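Local coordinates for protein putative polyphosphate kinase 2 (Pseudomonas aeruginosa PAO1, PDB 3CZP) that uses inorganic polyphosphate as the phosphate donor to convert AMP to ADP, with Mg(2+) as cofactor, and accepts GMP less efficiently, at residues Pro43-Ile48 and Ala147-Phe152; Leu71-Ser76 and Lys100-Ile105; Arg92-Leu97 and Ala343-Trp348. All coordinates share one frame; numbering follows the deposited sequence.

Contacts 1 and 2 lie in one parallel five-stranded sheet of the first PPK2 domain. Their centres are about 9 Å apart. Strands 44-50 and 103-107 are neighbours in that sheet; contact 1 lies at its middle and contact 2 reaches its edge strand 72-76. Along the chain, contact 2 is nested inside the loop closed by contact 1. Contact 3 lies about 14 Å from contact 1 and about 12 Å from contact 2, centre to centre. It joins helix 91-96 of the first domain to residues 343-348 of the second. It therefore crosses both other contacts in chain order. The first domain seems to be catalytically inactive and may serve dimerization.

Contact 1: Pro43-Ile48 and Ala147-Phe152; sequences PVIILI and ALLFKF
Five backbone hydrogen bonds join Pro43-Ile48 to Ala147-Phe152 as parallel strands. Leu148 N gives to Pro43 O at 3.0 Å, nearly along the carbonyl axis. Ile45 then uses both backbone groups, its N to Leu148 O and its O to Phe150 N, the latter at 2.8 Å. Leu47 repeats this with Phe150 O and Phe152 N. The Phe152 N bond to Leu47 O arrives from above the carbonyl plane.

Side chains alternate between the two faces. On one face, Val44 CG1, anti to the backbone N (chi1 178°), reaches the Phe150 ring edge, 4.0 Å from CE2. Ile46 CG2 likewise meets the Phe152 edge in plane, 3.9 Å from CD2. Each ring thus takes a methyl from the residue two places before its bridge partner. On the other face, Leu149 CD1 rests against Ile45 CG2 at 3.8 Å and also touches Leu47 CG. Leu47 CD1 lies along the aliphatic part of Lys151.

Beyond this shell, helix 218-238 covers the Phe150 face through Leu229. Helix 125-144 covers the Leu149 face through Leu142 and Cys143. Lys151 NZ is held by Glu139, Thr203 O and Tyr111. Strand 103-107 flanks strand 44-50. Parallel central strands with helices on both faces are the core of the P-loop NTPase fold.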
loop_
_atom_site.group_PDB
_atom_site.type_symbol
_atom_site.label_atom_id
_atom_site.label_comp_id
_atom_site.label_asym_id
_atom_site.label_seq_id
_atom_site.Cartn_x
_atom_site.Cartn_y
_atom_site.Cartn_z
ATOM N N PRO A 43 -0.480 15.577 9.530
ATOM C CA PRO A 43 -1.785 15.158 9.070
ATOM C C PRO A 43 -2.898 15.779 9.851
ATOM O O PRO A 43 -2.714 16.138 11.019
ATOM C CB PRO A 43 -1.768 13.662 9.367
ATOM C CG PRO A 43 -1.002 13.517 10.553
ATOM C CD PRO A 43 0.107 14.566 10.416
ATOM N N VAL A 44 -4.075 15.833 9.231
ATOM C CA VAL A 44 -5.278 16.177 9.935
ATOM C C VAL A 44 -6.253 15.009 9.922
ATOM O O VAL A 44 -6.512 14.454 8.901
ATOM C CB VAL A 44 -5.945 17.424 9.332
ATOM C CG1 VAL A 44 -7.279 17.744 10.088
ATOM C CG2 VAL A 44 -5.011 18.551 9.452
ATOM N N ILE A 45 -6.709 14.602 11.113
ATOM C CA ILE A 45 -7.666 13.529 11.216
ATOM C C ILE A 45 -8.911 14.023 11.921
ATOM O O ILE A 45 -8.824 14.626 12.997
ATOM C CB ILE A 45 -7.083 12.300 12.003
ATOM C CG1 ILE A 45 -5.787 11.869 11.339
ATOM C CG2 ILE A 45 -8.229 11.145 12.179
ATOM C CD1 ILE A 45 -4.898 10.893 12.217
ATOM N N ILE A 46 -10.051 13.739 11.320
ATOM C CA ILE A 46 -11.348 14.146 11.833
ATOM C C ILE A 46 -12.235 12.913 12.020
ATOM O O ILE A 46 -12.499 12.214 11.091
ATOM C CB ILE A 46 -12.065 15.158 10.868
ATOM C CG1 ILE A 46 -11.169 16.393 10.547
ATOM C CG2 ILE A 46 -13.435 15.516 11.393
ATOM C CD1 ILE A 46 -11.701 17.272 9.321
ATOM N N LEU A 47 -12.614 12.647 13.270
ATOM C CA LEU A 47 -13.572 11.579 13.618
ATOM C C LEU A 47 -14.980 12.131 13.745
ATOM O O LEU A 47 -15.204 13.201 14.311
ATOM C CB LEU A 47 -13.161 10.871 14.883
ATOM C CG LEU A 47 -11.681 10.438 15.072
ATOM C CD1 LEU A 47 -11.529 9.652 16.411
ATOM C CD2 LEU A 47 -11.110 9.729 13.854
ATOM N N ILE A 48 -15.917 11.366 13.207
ATOM C CA ILE A 48 -17.324 11.745 13.067
ATOM C C ILE A 48 -18.114 10.661 13.746
ATOM O O ILE A 48 -18.002 9.508 13.354
ATOM C CB ILE A 48 -17.760 11.914 11.534
ATOM C CG1 ILE A 48 -16.872 12.965 10.852
ATOM C CG2 ILE A 48 -19.244 12.191 11.405
ATOM C CD1 ILE A 48 -16.998 14.406 11.405
ATOM N N ALA A 147 0.049 14.582 14.664
ATOM C CA ALA A 147 -1.294 14.703 14.117
ATOM C C ALA A 147 -2.092 15.787 14.812
ATOM O O ALA A 147 -2.032 15.942 16.048
ATOM C CB ALA A 147 -2.105 13.329 14.209
ATOM N N LEU A 148 -2.916 16.461 13.995
ATOM C CA LEU A 148 -4.012 17.285 14.450
ATOM C C LEU A 148 -5.326 16.509 14.359
ATOM O O LEU A 148 -5.840 16.240 13.286
ATOM C CB LEU A 148 -4.078 18.582 13.628
ATOM C CG LEU A 148 -5.161 19.597 13.997
ATOM C CD1 LEU A 148 -4.934 20.193 15.393
ATOM C CD2 LEU A 148 -5.282 20.690 12.886
ATOM N N LEU A 149 -5.869 16.193 15.533
ATOM C CA LEU A 149 -6.945 15.252 15.691
ATOM C C LEU A 149 -8.166 15.945 16.252
ATOM O O LEU A 149 -8.176 16.461 17.391
ATOM C CB LEU A 149 -6.526 14.135 16.645
ATOM C CG LEU A 149 -7.649 13.141 16.994
ATOM C CD1 LEU A 149 -8.174 12.416 15.746
ATOM C CD2 LEU A 149 -7.166 12.120 17.982
ATOM N N PHE A 150 -9.199 16.000 15.451
ATOM C CA PHE A 150 -10.494 16.515 15.870
ATOM C C PHE A 150 -11.455 15.348 16.103
ATOM O O PHE A 150 -11.497 14.423 15.284
ATOM C CB PHE A 150 -11.080 17.378 14.747
ATOM C CG PHE A 150 -10.313 18.635 14.467
ATOM C CD1 PHE A 150 -10.628 19.834 15.151
ATOM C CD2 PHE A 150 -9.342 18.672 13.464
ATOM C CE1 PHE A 150 -9.954 21.004 14.847
ATOM C CE2 PHE A 150 -8.660 19.830 13.201
ATOM C CZ PHE A 150 -8.957 20.990 13.890
ATOM N N LYS A 151 -12.275 15.395 17.164
ATOM C CA LYS A 151 -13.361 14.419 17.344
ATOM C C LYS A 151 -14.726 15.142 17.561
ATOM O O LYS A 151 -14.904 15.897 18.508
ATOM C CB LYS A 151 -13.066 13.477 18.504
ATOM C CG LYS A 151 -11.665 12.896 18.501
ATOM C CD LYS A 151 -11.510 11.913 19.573
ATOM C CE LYS A 151 -10.716 12.473 20.747
ATOM N NZ LYS A 151 -10.767 11.467 21.694
ATOM N N PHE A 152 -15.693 14.853 16.702
ATOM C CA PHE A 152 -16.960 15.512 16.772
ATOM C C PHE A 152 -18.011 14.500 17.083
ATOM O O PHE A 152 -18.141 13.463 16.402
ATOM C CB PHE A 152 -17.308 16.277 15.479
ATOM C CG PHE A 152 -16.414 17.413 15.184
ATOM C CD1 PHE A 152 -16.561 18.640 15.815
ATOM C CD2 PHE A 152 -15.419 17.284 14.218
ATOM C CE1 PHE A 152 -15.704 19.690 15.495
ATOM C CE2 PHE A 152 -14.596 18.349 13.871
ATOM C CZ PHE A 152 -14.714 19.517 14.509
#

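Contact 2: Leu71-Ser76 and Lys100-Ile105; sequences LIEVQS and KGRTGI
Glu73 OE2 takes two hydrogen bonds, both from Arg102. Arg102 NE comes to 3.1 Å and Arg102 NH2 to 3.2 Å from Glu73 OE2, gripping it side-on in a salt bridge. The oxygen lies near the guanidinium plane but is met from above the carboxylate plane; the two planes are 64° apart. Glu73 bends at chi2 (106°) to bring its end back over the neighbouring strand. The arginine bends at chi3, which lays one guanidinium face over Leu71 C. Its NH1 bonds to Arg70 O, and its NH2 to a water that also lies near Ile72 O.

Beneath this pair runs a parallel ladder. Thr103 N gives to Leu71 O, Glu73 N to Thr103 O, Ile105 N to Glu73 O at 2.7 Å, and Gln75 N to Ile105 O at 2.8 Å. A second water links Leu71 O and Thr103 OG1. On the face away from Glu73, Ile72 CG2 packs on Ile105 CD1 at 3.7 Å. Val74 lies alongside Ile105.

Val74 also packs on Pro326, and Arg102 on Pro333, of the second subunit. Strand 72-76 is outermost in this chain, next to strand 103-107, at the edge of the 2-3-1-4-5 parallel sheet of the P-loop NTPase fold.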
loop_
_atom_site.group_PDB
_atom_site.type_symbol
_atom_site.label_atom_id
_atom_site.label_comp_id
_atom_site.label_asym_id
_atom_site.label_seq_id
_atom_site.Cartn_x
_atom_site.Cartn_y
_atom_site.Cartn_z
ATOM N N LEU A 71 -8.127 17.177 -1.556
ATOM C CA LEU A 71 -7.124 17.109 -0.453
ATOM C C LEU A 71 -7.650 16.402 0.838
ATOM O O LEU A 71 -7.032 16.463 1.910
ATOM C CB LEU A 71 -6.662 18.529 -0.169
ATOM C CG LEU A 71 -5.820 19.253 -1.261
ATOM C CD1 LEU A 71 -5.378 20.687 -0.781
ATOM C CD2 LEU A 71 -4.583 18.380 -1.603
ATOM N N ILE A 72 -8.815 15.745 0.721
ATOM C CA ILE A 72 -9.572 15.149 1.835
ATOM C C ILE A 72 -9.944 13.703 1.403
ATOM O O ILE A 72 -10.402 13.509 0.308
ATOM C CB ILE A 72 -10.891 15.918 2.194
ATOM C CG1 ILE A 72 -10.668 17.403 2.370
ATOM C CG2 ILE A 72 -11.510 15.354 3.437
ATOM C CD1 ILE A 72 -11.903 18.319 2.687
ATOM N N GLU A 73 -9.639 12.706 2.235
ATOM C CA GLU A 73 -10.127 11.340 2.044
ATOM C C GLU A 73 -11.161 11.118 3.117
ATOM O O GLU A 73 -10.935 11.488 4.250
ATOM C CB GLU A 73 -9.023 10.301 2.221
ATOM C CG GLU A 73 -7.732 10.552 1.422
ATOM C CD GLU A 73 -6.583 11.040 2.325
ATOM O OE1 GLU A 73 -5.821 10.138 2.810
ATOM O OE2 GLU A 73 -6.484 12.302 2.554
ATOM N N VAL A 74 -12.303 10.556 2.729
ATOM C CA VAL A 74 -13.402 10.213 3.634
ATOM C C VAL A 74 -13.567 8.697 3.639
ATOM O O VAL A 74 -13.814 8.064 2.583
ATOM C CB VAL A 74 -14.705 10.912 3.252
ATOM C CG1 VAL A 74 -15.752 10.656 4.258
ATOM C CG2 VAL A 74 -14.454 12.392 3.182
ATOM N N GLN A 75 -13.337 8.100 4.806
ATOM C CA GLN A 75 -13.392 6.645 4.984
ATOM C C GLN A 75 -14.542 6.228 5.891
ATOM O O GLN A 75 -14.945 6.982 6.753
ATOM C CB GLN A 75 -12.140 6.152 5.703
ATOM C CG GLN A 75 -10.806 6.661 5.211
ATOM C CD GLN A 75 -10.348 5.996 3.974
ATOM O OE1 GLN A 75 -10.915 4.990 3.547
ATOM N NE2 GLN A 75 -9.285 6.531 3.383
ATOM N N SER A 76 -15.059 5.021 5.658
ATOM C CA SER A 76 -15.757 4.288 6.707
ATOM C C SER A 76 -15.194 2.875 6.855
ATOM O O SER A 76 -14.624 2.327 5.906
ATOM C CB SER A 76 -17.253 4.270 6.484
ATOM O OG SER A 76 -17.850 3.530 7.549
ATOM N N LYS A 100 1.085 13.445 5.937
ATOM C CA LYS A 100 1.317 14.838 6.200
ATOM C C LYS A 100 0.851 15.715 5.079
ATOM O O LYS A 100 1.073 15.386 3.880
ATOM C CB LYS A 100 2.815 15.057 6.450
ATOM C CG LYS A 100 3.295 14.369 7.691
ATOM C CD LYS A 100 4.815 14.510 7.820
ATOM C CE LYS A 100 5.360 13.710 8.987
ATOM N NZ LYS A 100 6.826 13.871 9.050
ATOM N N GLY A 101 0.150 16.787 5.445
ATOM C CA GLY A 101 -0.337 17.737 4.501
ATOM C C GLY A 101 -1.724 17.412 3.971
ATOM O O GLY A 101 -2.294 18.236 3.287
ATOM N N ARG A 102 -2.311 16.293 4.380
ATOM C CA ARG A 102 -3.674 15.929 3.973
ATOM C C ARG A 102 -4.589 15.704 5.150
ATOM O O ARG A 102 -4.142 15.655 6.296
ATOM C CB ARG A 102 -3.589 14.762 3.028
ATOM C CG ARG A 102 -3.104 15.181 1.686
ATOM C CD ARG A 102 -3.097 14.033 0.720
ATOM N NE ARG A 102 -4.459 13.505 0.555
ATOM C CZ ARG A 102 -5.234 13.727 -0.495
ATOM N NH1 ARG A 102 -4.781 14.398 -1.562
ATOM N NH2 ARG A 102 -6.464 13.248 -0.497
ATOM N N THR A 103 -5.885 15.588 4.836
ATOM C CA THR A 103 -6.939 15.386 5.775
ATOM C C THR A 103 -7.644 14.076 5.433
ATOM O O THR A 103 -7.948 13.771 4.271
ATOM C CB THR A 103 -8.026 16.534 5.730
ATOM O OG1 THR A 103 -7.421 17.782 6.040
ATOM C CG2 THR A 103 -9.255 16.259 6.685
ATOM N N GLY A 104 -7.934 13.355 6.508
ATOM C CA GLY A 104 -8.711 12.129 6.461
ATOM C C GLY A 104 -9.883 12.287 7.395
ATOM O O GLY A 104 -9.720 12.751 8.528
ATOM N N ILE A 105 -11.071 11.909 6.929
ATOM C CA ILE A 105 -12.286 11.996 7.769
ATOM C C ILE A 105 -12.865 10.565 7.919
ATOM O O ILE A 105 -13.135 9.889 6.928
ATOM C CB ILE A 105 -13.377 12.897 7.142
ATOM C CG1 ILE A 105 -12.829 14.311 6.842
ATOM C CG2 ILE A 105 -14.691 12.858 8.067
ATOM C CD1 ILE A 105 -13.855 15.287 6.271
HETATM O O HOH W 1 -6.686 18.709 3.314
HETATM O O HOH W 2 -8.645 12.939 -1.821
#

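Contact 3: Arg92-Leu97 and Ala343-Trp348; sequences RFWRRL and AQPYLW. With ACT (acetate ion), chain F.
Trp94 and Trp348 present their indoles differently. Trp94 CG is anti to the carbonyl carbon (chi1 -75°), which sends the six-membered part of its ring against the loop 343-348. There CZ3 meets Pro345 CG at 3.8 Å, and CH2 meets Leu347 CB at 3.7 Å. CE3 approaches Trp348 CB. The ring thus lies against three residues of the type I beta turn that runs from Pro345 to Trp348. That turn is closed by Trp348 N bonding to Pro345 O.

Trp348 has CG anti to the backbone N (chi1 -174°), and its pyrrole edge turns to the end of the helix. Trp94 O lies at that edge, near the ring plane. Trp348 NE1 gives its hydrogen to a water oxygen at 3.0 Å, and the same water lies within hydrogen-bonding distance of Arg95 O and Leu97 O. One face of the indole is covered by Gln344 CG, 3.5 Å above its centre.

This is where the two fused PPK2 domains meet: helix 91-96 belongs to the first and the turn to the second. Helix 125-144 of the first domain lines the same junction, with Met141 on Trp94 and Leu347, and Leu142 on Leu97 and Pro345. Trp351 stacks on Trp94, and Trp94 NE1 is hydrogen-bonded to Gln90 OE1.

Gln344 bends at chi2 (-80°), so its amide reaches Leu97. Gln344 NE2 bonds to Leu97 O at 3.2 Å, from well above the carbonyl plane. OE1 sits by Leu97 CB. Leu97 CD1 packs on Pro345 CG.

Arg95 and Arg96 leave the backbone away from the loop. The Arg96 guanidinium holds, at its edge through NH1 and NH2, one oxygen of an acetate ion, probably from the crystallisation liquor. Arg95 NH2 salt-bridges Glu84 of its own chain and Glu83 of the second subunit.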
loop_
_atom_site.group_PDB
_atom_site.type_symbol
_atom_site.label_atom_id
_atom_site.label_comp_id
_atom_site.label_asym_id
_atom_site.label_seq_id
_atom_site.Cartn_x
_atom_site.Cartn_y
_atom_site.Cartn_z
ATOM N N ARG A 92 -6.343 -1.929 10.022
ATOM C CA ARG A 92 -7.129 -1.276 9.017
ATOM C C ARG A 92 -7.206 0.223 9.175
ATOM O O ARG A 92 -7.442 0.949 8.183
ATOM C CB ARG A 92 -8.533 -1.794 9.059
ATOM C CG ARG A 92 -9.264 -1.420 10.275
ATOM C CD ARG A 92 -10.671 -2.050 10.243
ATOM N NE ARG A 92 -10.541 -3.446 10.630
ATOM C CZ ARG A 92 -11.559 -4.275 10.818
ATOM N NH1 ARG A 92 -12.816 -3.868 10.646
ATOM N NH2 ARG A 92 -11.311 -5.504 11.227
ATOM N N PHE A 93 -7.106 0.713 10.415
ATOM C CA PHE A 93 -7.039 2.157 10.629
ATOM C C PHE A 93 -5.666 2.692 10.231
ATOM O O PHE A 93 -5.513 3.749 9.559
ATOM C CB PHE A 93 -7.325 2.473 12.097
ATOM C CG PHE A 93 -8.674 2.017 12.543
ATOM C CD1 PHE A 93 -9.811 2.467 11.890
ATOM C CD2 PHE A 93 -8.818 1.159 13.596
ATOM C CE1 PHE A 93 -11.043 2.045 12.262
ATOM C CE2 PHE A 93 -10.089 0.745 13.979
ATOM C CZ PHE A 93 -11.182 1.199 13.287
ATOM N N TRP A 94 -4.630 1.995 10.617
ATOM C CA TRP A 94 -3.245 2.432 10.223
ATOM C C TRP A 94 -3.109 2.541 8.708
ATOM O O TRP A 94 -2.503 3.489 8.173
ATOM C CB TRP A 94 -2.179 1.430 10.732
ATOM C CG TRP A 94 -1.864 1.493 12.228
ATOM C CD1 TRP A 94 -2.420 0.748 13.209
ATOM C CD2 TRP A 94 -0.943 2.380 12.867
ATOM N NE1 TRP A 94 -1.897 1.121 14.440
ATOM C CE2 TRP A 94 -1.005 2.138 14.250
ATOM C CE3 TRP A 94 -0.113 3.385 12.406
ATOM C CZ2 TRP A 94 -0.198 2.820 15.180
ATOM C CZ3 TRP A 94 0.695 4.065 13.347
ATOM C CH2 TRP A 94 0.634 3.768 14.701
ATOM N N ARG A 95 -3.726 1.595 8.006
ATOM C CA ARG A 95 -3.680 1.521 6.577
ATOM C C ARG A 95 -4.248 2.786 5.917
ATOM O O ARG A 95 -3.783 3.194 4.817
ATOM C CB ARG A 95 -4.382 0.243 6.063
ATOM C CG ARG A 95 -4.562 0.247 4.591
ATOM C CD ARG A 95 -4.542 -1.030 3.884
ATOM N NE ARG A 95 -5.837 -1.649 3.850
ATOM C CZ ARG A 95 -6.156 -2.647 3.041
ATOM N NH1 ARG A 95 -5.317 -3.110 2.132
ATOM N NH2 ARG A 95 -7.359 -3.154 3.111
ATOM N N ARG A 96 -5.234 3.422 6.559
ATOM C CA ARG A 96 -5.907 4.609 5.972
ATOM C C ARG A 96 -5.535 5.931 6.583
ATOM O O ARG A 96 -6.143 6.961 6.246
ATOM C CB ARG A 96 -7.440 4.503 6.049
ATOM C CG ARG A 96 -8.065 3.262 5.459
ATOM C CD ARG A 96 -7.588 3.007 4.077
ATOM N NE ARG A 96 -8.189 1.749 3.592
ATOM C CZ ARG A 96 -7.864 1.103 2.451
ATOM N NH1 ARG A 96 -6.899 1.561 1.631
ATOM N NH2 ARG A 96 -8.542 -0.013 2.107
ATOM N N LEU A 97 -4.486 5.975 7.392
ATOM C CA LEU A 97 -4.089 7.256 7.937
ATOM C C LEU A 97 -3.697 8.193 6.783
ATOM O O LEU A 97 -3.056 7.744 5.832
ATOM C CB LEU A 97 -3.022 7.106 9.000
ATOM C CG LEU A 97 -3.398 6.318 10.246
ATOM C CD1 LEU A 97 -2.177 6.239 11.129
ATOM C CD2 LEU A 97 -4.580 6.899 11.094
ATOM N N ALA A 343 6.137 10.291 5.702
ATOM C CA ALA A 343 4.899 11.097 5.702
ATOM C C ALA A 343 3.904 10.563 6.720
ATOM O O ALA A 343 2.808 11.103 6.850
ATOM C CB ALA A 343 4.278 11.080 4.327
ATOM N N GLN A 344 4.277 9.512 7.469
ATOM C CA GLN A 344 3.319 8.820 8.386
ATOM C C GLN A 344 3.956 8.679 9.780
ATOM O O GLN A 344 5.156 8.868 9.943
ATOM C CB GLN A 344 3.022 7.473 7.814
ATOM C CG GLN A 344 2.332 7.518 6.517
ATOM C CD GLN A 344 0.824 7.780 6.676
ATOM O OE1 GLN A 344 0.310 7.755 7.789
ATOM N NE2 GLN A 344 0.155 8.063 5.600
ATOM N N PRO A 345 3.154 8.400 10.816
ATOM C CA PRO A 345 3.736 8.179 12.126
ATOM C C PRO A 345 4.620 6.921 12.159
ATOM O O PRO A 345 4.407 5.982 11.398
ATOM C CB PRO A 345 2.523 7.938 13.014
ATOM C CG PRO A 345 1.498 7.602 12.129
ATOM C CD PRO A 345 1.698 8.304 10.879
ATOM N N TYR A 346 5.602 6.948 13.032
ATOM C CA TYR A 346 6.637 5.909 13.123
ATOM C C TYR A 346 6.176 4.448 12.914
ATOM O O TYR A 346 6.737 3.754 12.057
ATOM C CB TYR A 346 7.364 6.024 14.466
ATOM C CG TYR A 346 8.492 5.037 14.640
ATOM C CD1 TYR A 346 9.649 5.110 13.835
ATOM C CD2 TYR A 346 8.438 4.055 15.602
ATOM C CE1 TYR A 346 10.713 4.171 13.979
ATOM C CE2 TYR A 346 9.501 3.151 15.765
ATOM C CZ TYR A 346 10.628 3.224 14.962
ATOM O OH TYR A 346 11.656 2.298 15.139
ATOM N N LEU A 347 5.169 3.972 13.650
ATOM C CA LEU A 347 4.812 2.513 13.563
ATOM C C LEU A 347 4.105 2.125 12.300
ATOM O O LEU A 347 3.941 0.948 12.036
ATOM C CB LEU A 347 3.972 2.074 14.768
ATOM C CG LEU A 347 4.796 2.079 16.075
ATOM C CD1 LEU A 347 3.935 1.900 17.306
ATOM C CD2 LEU A 347 6.046 1.051 15.961
ATOM N N TRP A 348 3.589 3.098 11.547
ATOM C CA TRP A 348 2.941 2.832 10.262
ATOM C C TRP A 348 3.755 1.915 9.342
ATOM O O TRP A 348 3.206 0.986 8.714
ATOM C CB TRP A 348 2.616 4.185 9.582
ATOM C CG TRP A 348 1.817 4.097 8.323
ATOM C CD1 TRP A 348 0.458 4.204 8.172
ATOM C CD2 TRP A 348 2.351 3.994 7.004
ATOM N NE1 TRP A 348 0.104 4.095 6.855
ATOM C CE2 TRP A 348 1.252 3.992 6.107
ATOM C CE3 TRP A 348 3.647 3.903 6.488
ATOM C CZ2 TRP A 348 1.420 3.892 4.721
ATOM C CZ3 TRP A 348 3.810 3.847 5.096
ATOM C CH2 TRP A 348 2.699 3.826 4.240
HETATM C C ACT F . -6.680 -1.386 -1.279
HETATM O O ACT F . -7.292 -0.456 -0.745
HETATM O OXT ACT F . -7.395 -2.357 -1.562
HETATM C CH3 ACT F . -5.212 -1.342 -1.550
HETATM O O HOH W 3 -2.062 5.276 5.072
#